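Local coordinates for angiopoietin-related protein 3 (Homo sapiens, PDB 6EUA) that raises plasma triglycerides by inhibiting lipoprotein lipase and, through its fibrinogen-like domain, the part described here, mediates endothelial cell adhesion, at residues A[174-186]-A[198-212]. Numbering follows the deposited sequence.
Sequences ECGENNLNGKYNK and GLSWKSQNGRLYSIK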
loop_
_atom_site.group_PDB
_atom_site.type_symbol
_atom_site.label_atom_id
_atom_site.label_comp_id
_atom_site.label_asym_id
_atom_site.label_seq_id
_atom_site.Cartn_x
_atom_site.Cartn_y
_atom_site.Cartn_z
ATOM N N GLU A 174 -17.894 -22.815 -25.662
ATOM C CA GLU A 174 -18.884 -21.744 -25.722
ATOM C C GLU A 174 -18.248 -20.358 -25.716
ATOM O O GLU A 174 -18.881 -19.402 -26.175
ATOM C CB GLU A 174 -19.869 -21.862 -24.561
ATOM C CG GLU A 174 -20.648 -23.166 -24.543
ATOM C CD GLU A 174 -21.587 -23.276 -23.350
ATOM O OE1 GLU A 174 -21.712 -22.294 -22.584
ATOM O OE2 GLU A 174 -22.191 -24.355 -23.173
ATOM N N CYS A 175 -17.024 -20.225 -25.198
ATOM C CA CYS A 175 -16.224 -19.009 -25.362
ATOM C C CYS A 175 -16.927 -17.869 -24.638
ATOM O O CYS A 175 -17.176 -17.992 -23.425
ATOM C CB CYS A 175 -15.965 -18.785 -26.859
ATOM S SG CYS A 175 -14.727 -19.905 -27.600
ATOM N N GLY A 176 -17.249 -16.768 -25.302
ATOM C CA GLY A 176 -17.943 -15.654 -24.700
ATOM C C GLY A 176 -17.017 -14.478 -24.430
ATOM O O GLY A 176 -15.790 -14.607 -24.355
ATOM N N GLU A 177 -17.635 -13.309 -24.263
ATOM C CA GLU A 177 -16.939 -12.092 -23.845
ATOM C C GLU A 177 -16.994 -12.034 -22.323
ATOM O O GLU A 177 -17.913 -11.459 -21.730
ATOM C CB GLU A 177 -17.566 -10.859 -24.486
ATOM C CG GLU A 177 -16.910 -10.419 -25.786
ATOM C CD GLU A 177 -17.808 -9.523 -26.623
ATOM O OE1 GLU A 177 -17.342 -8.439 -27.035
ATOM O OE2 GLU A 177 -18.974 -9.904 -26.879
ATOM N N ASN A 178 -15.980 -12.640 -21.686
ATOM C CA ASN A 178 -15.927 -12.773 -20.233
ATOM C C ASN A 178 -14.496 -12.698 -19.692
ATOM O O ASN A 178 -14.254 -13.132 -18.555
ATOM C CB ASN A 178 -16.555 -14.107 -19.811
ATOM C CG ASN A 178 -15.645 -15.309 -20.128
ATOM O OD1 ASN A 178 -14.804 -15.252 -21.018
ATOM N ND2 ASN A 178 -15.816 -16.392 -19.388
ATOM N N ASN A 179 -13.538 -12.205 -20.472
ATOM C CA ASN A 179 -12.120 -12.315 -20.137
ATOM C C ASN A 179 -11.690 -11.110 -19.320
ATOM O O ASN A 179 -11.202 -10.115 -19.852
ATOM C CB ASN A 179 -11.284 -12.466 -21.400
ATOM C CG ASN A 179 -9.806 -12.726 -21.104
ATOM O OD1 ASN A 179 -9.357 -12.675 -19.950
ATOM N ND2 ASN A 179 -9.038 -13.013 -22.165
ATOM N N LEU A 180 -11.812 -11.234 -17.998
ATOM C CA LEU A 180 -11.363 -10.175 -17.103
ATOM C C LEU A 180 -9.852 -9.995 -17.115
ATOM O O LEU A 180 -9.364 -8.962 -16.635
ATOM C CB LEU A 180 -11.841 -10.456 -15.684
ATOM C CG LEU A 180 -13.351 -10.637 -15.527
ATOM C CD1 LEU A 180 -13.710 -10.632 -14.060
ATOM C CD2 LEU A 180 -14.138 -9.558 -16.292
ATOM N N ASN A 181 -9.102 -10.972 -17.638
ATOM C CA ASN A 181 -7.663 -10.835 -17.834
ATOM C C ASN A 181 -7.329 -10.456 -19.279
ATOM O O ASN A 181 -6.184 -10.638 -19.724
ATOM C CB ASN A 181 -6.945 -12.127 -17.422
ATOM C CG ASN A 181 -6.953 -12.351 -15.902
ATOM O OD1 ASN A 181 -7.279 -11.454 -15.126
ATOM N ND2 ASN A 181 -6.607 -13.564 -15.485
ATOM N N GLY A 182 -8.312 -9.928 -20.009
ATOM C CA GLY A 182 -8.159 -9.606 -21.410
ATOM C C GLY A 182 -7.436 -8.291 -21.636
ATOM O O GLY A 182 -6.925 -7.652 -20.715
ATOM N N LYS A 183 -7.379 -7.894 -22.907
ATOM C CA LYS A 183 -6.667 -6.679 -23.279
ATOM C C LYS A 183 -7.429 -5.460 -22.776
ATOM O O LYS A 183 -8.622 -5.302 -23.062
ATOM C CB LYS A 183 -6.481 -6.610 -24.790
ATOM C CG LYS A 183 -5.943 -5.269 -25.282
ATOM C CD LYS A 183 -4.455 -5.328 -25.590
ATOM C CE LYS A 183 -3.928 -3.963 -26.035
ATOM N NZ LYS A 183 -3.746 -3.011 -24.893
ATOM N N TYR A 184 -6.755 -4.615 -21.997
ATOM C CA TYR A 184 -7.349 -3.380 -21.491
ATOM C C TYR A 184 -7.183 -2.310 -22.562
ATOM O O TYR A 184 -6.085 -1.794 -22.779
ATOM C CB TYR A 184 -6.696 -2.966 -20.181
ATOM C CG TYR A 184 -7.505 -2.011 -19.336
ATOM C CD1 TYR A 184 -7.592 -0.660 -19.664
ATOM C CD2 TYR A 184 -8.164 -2.455 -18.192
ATOM C CE1 TYR A 184 -8.318 0.225 -18.873
ATOM C CE2 TYR A 184 -8.892 -1.584 -17.403
ATOM C CZ TYR A 184 -8.966 -0.244 -17.743
ATOM O OH TYR A 184 -9.696 0.622 -16.952
ATOM N N ASN A 185 -8.271 -1.974 -23.242
ATOM C CA ASN A 185 -8.178 -1.109 -24.412
ATOM C C ASN A 185 -7.981 0.343 -23.999
ATOM O O ASN A 185 -8.681 0.854 -23.118
ATOM C CB ASN A 185 -9.423 -1.265 -25.280
ATOM C CG ASN A 185 -9.528 -2.644 -25.882
ATOM O OD1 ASN A 185 -10.527 -3.338 -25.702
ATOM N ND2 ASN A 185 -8.488 -3.054 -26.597
ATOM N N LYS A 186 -7.011 0.999 -24.630
ATOM C CA LYS A 186 -6.701 2.394 -24.344
ATOM C C LYS A 186 -7.032 3.284 -25.537
ATOM O O LYS A 186 -6.665 4.456 -25.559
ATOM C CB LYS A 186 -5.224 2.554 -23.968
ATOM C CG LYS A 186 -4.780 1.834 -22.685
ATOM C CD LYS A 186 -5.900 1.658 -21.658
ATOM C CE LYS A 186 -6.330 2.967 -20.984
ATOM N NZ LYS A 186 -5.266 3.565 -20.136
ATOM N N GLY A 198 -11.393 -0.148 -21.646
ATOM C CA GLY A 198 -11.468 -1.094 -20.549
ATOM C C GLY A 198 -11.782 -2.498 -21.042
ATOM O O GLY A 198 -11.399 -2.898 -22.142
ATOM N N LEU A 199 -12.514 -3.243 -20.222
ATOM C CA LEU A 199 -12.779 -4.652 -20.467
ATOM C C LEU A 199 -14.261 -4.870 -20.742
ATOM O O LEU A 199 -15.085 -3.965 -20.605
ATOM C CB LEU A 199 -12.312 -5.493 -19.276
ATOM C CG LEU A 199 -10.813 -5.320 -18.997
ATOM C CD1 LEU A 199 -10.525 -5.580 -17.544
ATOM C CD2 LEU A 199 -9.971 -6.246 -19.918
ATOM N N SER A 200 -14.596 -6.099 -21.130
ATOM C CA SER A 200 -15.954 -6.419 -21.551
ATOM C C SER A 200 -16.511 -7.589 -20.753
ATOM O O SER A 200 -15.801 -8.555 -20.464
ATOM C CB SER A 200 -16.006 -6.748 -23.043
ATOM O OG SER A 200 -15.370 -5.746 -23.812
ATOM N N TRP A 201 -17.800 -7.505 -20.425
ATOM C CA TRP A 201 -18.509 -8.561 -19.692
ATOM C C TRP A 201 -19.889 -8.720 -20.336
ATOM O O TRP A 201 -20.828 -7.981 -20.020
ATOM C CB TRP A 201 -18.606 -8.228 -18.212
ATOM C CG TRP A 201 -19.330 -9.246 -17.399
ATOM C CD1 TRP A 201 -20.666 -9.262 -17.101
ATOM C CD2 TRP A 201 -18.756 -10.381 -16.739
ATOM N NE1 TRP A 201 -20.959 -10.342 -16.305
ATOM C CE2 TRP A 201 -19.802 -11.040 -16.058
ATOM C CE3 TRP A 201 -17.456 -10.910 -16.667
ATOM C CZ2 TRP A 201 -19.599 -12.212 -15.330
ATOM C CZ3 TRP A 201 -17.250 -12.066 -15.928
ATOM C CH2 TRP A 201 -18.320 -12.706 -15.274
ATOM N N LYS A 202 -20.000 -9.691 -21.241
ATOM C CA LYS A 202 -21.211 -9.907 -22.023
ATOM C C LYS A 202 -21.971 -11.076 -21.416
ATOM O O LYS A 202 -21.535 -12.228 -21.508
ATOM C CB LYS A 202 -20.881 -10.165 -23.489
ATOM C CG LYS A 202 -22.081 -10.080 -24.422
ATOM C CD LYS A 202 -22.634 -11.461 -24.746
ATOM C CE LYS A 202 -21.570 -12.351 -25.372
ATOM N NZ LYS A 202 -20.841 -11.650 -26.464
ATOM N N SER A 203 -23.113 -10.781 -20.811
ATOM C CA SER A 203 -23.882 -11.823 -20.164
ATOM C C SER A 203 -24.614 -12.680 -21.192
ATOM O O SER A 203 -24.601 -12.416 -22.398
ATOM C CB SER A 203 -24.871 -11.216 -19.180
ATOM O OG SER A 203 -25.596 -10.172 -19.797
ATOM N N GLN A 204 -25.270 -13.718 -20.679
ATOM C CA GLN A 204 -25.923 -14.708 -21.529
ATOM C C GLN A 204 -27.027 -14.084 -22.379
ATOM O O GLN A 204 -27.215 -14.465 -23.541
ATOM C CB GLN A 204 -26.472 -15.829 -20.646
ATOM C CG GLN A 204 -26.828 -15.347 -19.232
ATOM C CD GLN A 204 -27.051 -16.478 -18.245
ATOM O OE1 GLN A 204 -26.548 -17.587 -18.428
ATOM N NE2 GLN A 204 -27.807 -16.200 -17.189
ATOM N N ASN A 205 -27.759 -13.114 -21.821
ATOM C CA ASN A 205 -28.876 -12.505 -22.541
ATOM C C ASN A 205 -28.403 -11.724 -23.762
ATOM O O ASN A 205 -29.029 -11.792 -24.824
ATOM C CB ASN A 205 -29.688 -11.601 -21.602
ATOM C CG ASN A 205 -28.812 -10.786 -20.644
ATOM O OD1 ASN A 205 -27.583 -10.841 -20.699
ATOM N ND2 ASN A 205 -29.451 -10.044 -19.746
ATOM N N GLY A 206 -27.301 -10.986 -23.640
ATOM C CA GLY A 206 -26.805 -10.164 -24.732
ATOM C C GLY A 206 -26.234 -8.828 -24.285
ATOM O O GLY A 206 -25.477 -8.181 -25.021
ATOM N N ARG A 207 -26.583 -8.411 -23.069
ATOM C CA ARG A 207 -26.161 -7.113 -22.561
ATOM C C ARG A 207 -24.667 -7.128 -22.233
ATOM O O ARG A 207 -24.212 -7.933 -21.415
ATOM C CB ARG A 207 -26.989 -6.753 -21.330
ATOM C CG ARG A 207 -26.336 -5.729 -20.415
ATOM C CD ARG A 207 -26.393 -4.324 -20.991
ATOM N NE ARG A 207 -25.900 -3.325 -20.043
ATOM C CZ ARG A 207 -26.519 -2.974 -18.918
ATOM N NH1 ARG A 207 -27.682 -3.525 -18.583
ATOM N NH2 ARG A 207 -25.973 -2.058 -18.129
ATOM N N LEU A 208 -23.906 -6.246 -22.872
ATOM C CA LEU A 208 -22.463 -6.174 -22.678
ATOM C C LEU A 208 -22.120 -4.996 -21.776
ATOM O O LEU A 208 -22.480 -3.854 -22.074
ATOM C CB LEU A 208 -21.742 -6.039 -24.018
ATOM C CG LEU A 208 -20.247 -6.364 -24.016
ATOM C CD1 LEU A 208 -19.854 -6.974 -25.341
ATOM C CD2 LEU A 208 -19.407 -5.114 -23.721
ATOM N N TYR A 209 -21.407 -5.277 -20.688
ATOM C CA TYR A 209 -20.995 -4.265 -19.723
ATOM C C TYR A 209 -19.566 -3.820 -20.017
ATOM O O TYR A 209 -18.668 -4.658 -20.147
ATOM C CB TYR A 209 -21.092 -4.801 -18.291
ATOM C CG TYR A 209 -22.501 -5.111 -17.859
ATOM C CD1 TYR A 209 -23.232 -4.191 -17.130
ATOM C CD2 TYR A 209 -23.100 -6.328 -18.165
ATOM C CE1 TYR A 209 -24.514 -4.459 -16.722
ATOM C CE2 TYR A 209 -24.395 -6.609 -17.757
ATOM C CZ TYR A 209 -25.098 -5.663 -17.035
ATOM O OH TYR A 209 -26.387 -5.903 -16.615
ATOM N N SER A 210 -19.370 -2.505 -20.132
ATOM C CA SER A 210 -18.040 -1.910 -20.232
ATOM C C SER A 210 -17.420 -1.842 -18.837
ATOM O O SER A 210 -17.996 -1.234 -17.933
ATOM C CB SER A 210 -18.135 -0.517 -20.854
ATOM O OG SER A 210 -16.856 0.053 -21.084
ATOM N N ILE A 211 -16.263 -2.471 -18.652
ATOM C CA ILE A 211 -15.649 -2.620 -17.329
ATOM C C ILE A 211 -14.382 -1.772 -17.244
ATOM O O ILE A 211 -13.498 -1.868 -18.104
ATOM C CB ILE A 211 -15.341 -4.094 -17.016
ATOM C CG1 ILE A 211 -16.559 -4.965 -17.315
ATOM C CG2 ILE A 211 -14.898 -4.253 -15.562
ATOM C CD1 ILE A 211 -17.776 -4.638 -16.480
ATOM N N LYS A 212 -14.286 -0.959 -16.194
ATOM C CA LYS A 212 -13.118 -0.126 -15.938
ATOM C C LYS A 212 -12.149 -0.761 -14.945
ATOM O O LYS A 212 -10.931 -0.561 -15.054
ATOM C CB LYS A 212 -13.556 1.254 -15.412
ATOM C CG LYS A 212 -12.426 2.076 -14.790
ATOM C CD LYS A 212 -12.844 3.493 -14.478
ATOM C CE LYS A 212 -13.793 3.551 -13.289
ATOM N NZ LYS A 212 -14.774 4.666 -13.426
HETATM O O HOH W 1 -12.529 -8.207 -21.562
HETATM O O HOH W 2 -13.843 -10.222 -22.395
#
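K202 N meets E177 O at 2.8 Å, almost straight at 176° and in the carbonyl plane, tying loop 174-186 to strand 199-202, while N185 and G198, the residue preceding the strand, form a single antiparallel hydrogen-bonded bridge whose N185 N to G198 O bond is weak. Between these junctions two waters fill in for direct bonds: one accepts from S200 N (3.0 Å) and bridges to N179 O, the other accepts from N179 N and lies 3.2 Å from S200 O, to which it probably donates.

Charge reinforces the first junction. K202 bends back at chi2, chi3 and chi4, bringing NZ to 2.6 Å from E177 OE2, on the anti lone pair, in a salt bridge suited to two long, flexible chains of opposite charge, while L208 CD1 rests against the same carboxylate.

At the far end, Y184 lays one ring face over G198 CA, a CH-pi contact 3.8 Å from the centroid; glycine suits this place, since a CB would clash with I211 O. With CG anti to the backbone N (chi1 -160°), the ring carries OH to K212 O, 2.6 Å away and in its carbonyl plane. A phenylalanine here would probably keep the CH-pi contact but leave K212 O without the hydroxyl donor.

Among apolar contacts, L180 CD2 meets W201 CE3 at 3.6 Å, branched leucine and broad indole suiting this buried side, and branched L199 sets CD1 beside Y184 CD2.

Within this fibrinogen C-terminal domain, the loop thus flanks the 199-202/208-211 hairpin. L180 and W201 pack on I100 and L102 of strand 96-104, and R55 of strand 47-55 binds the carbonyls of L180 and G182.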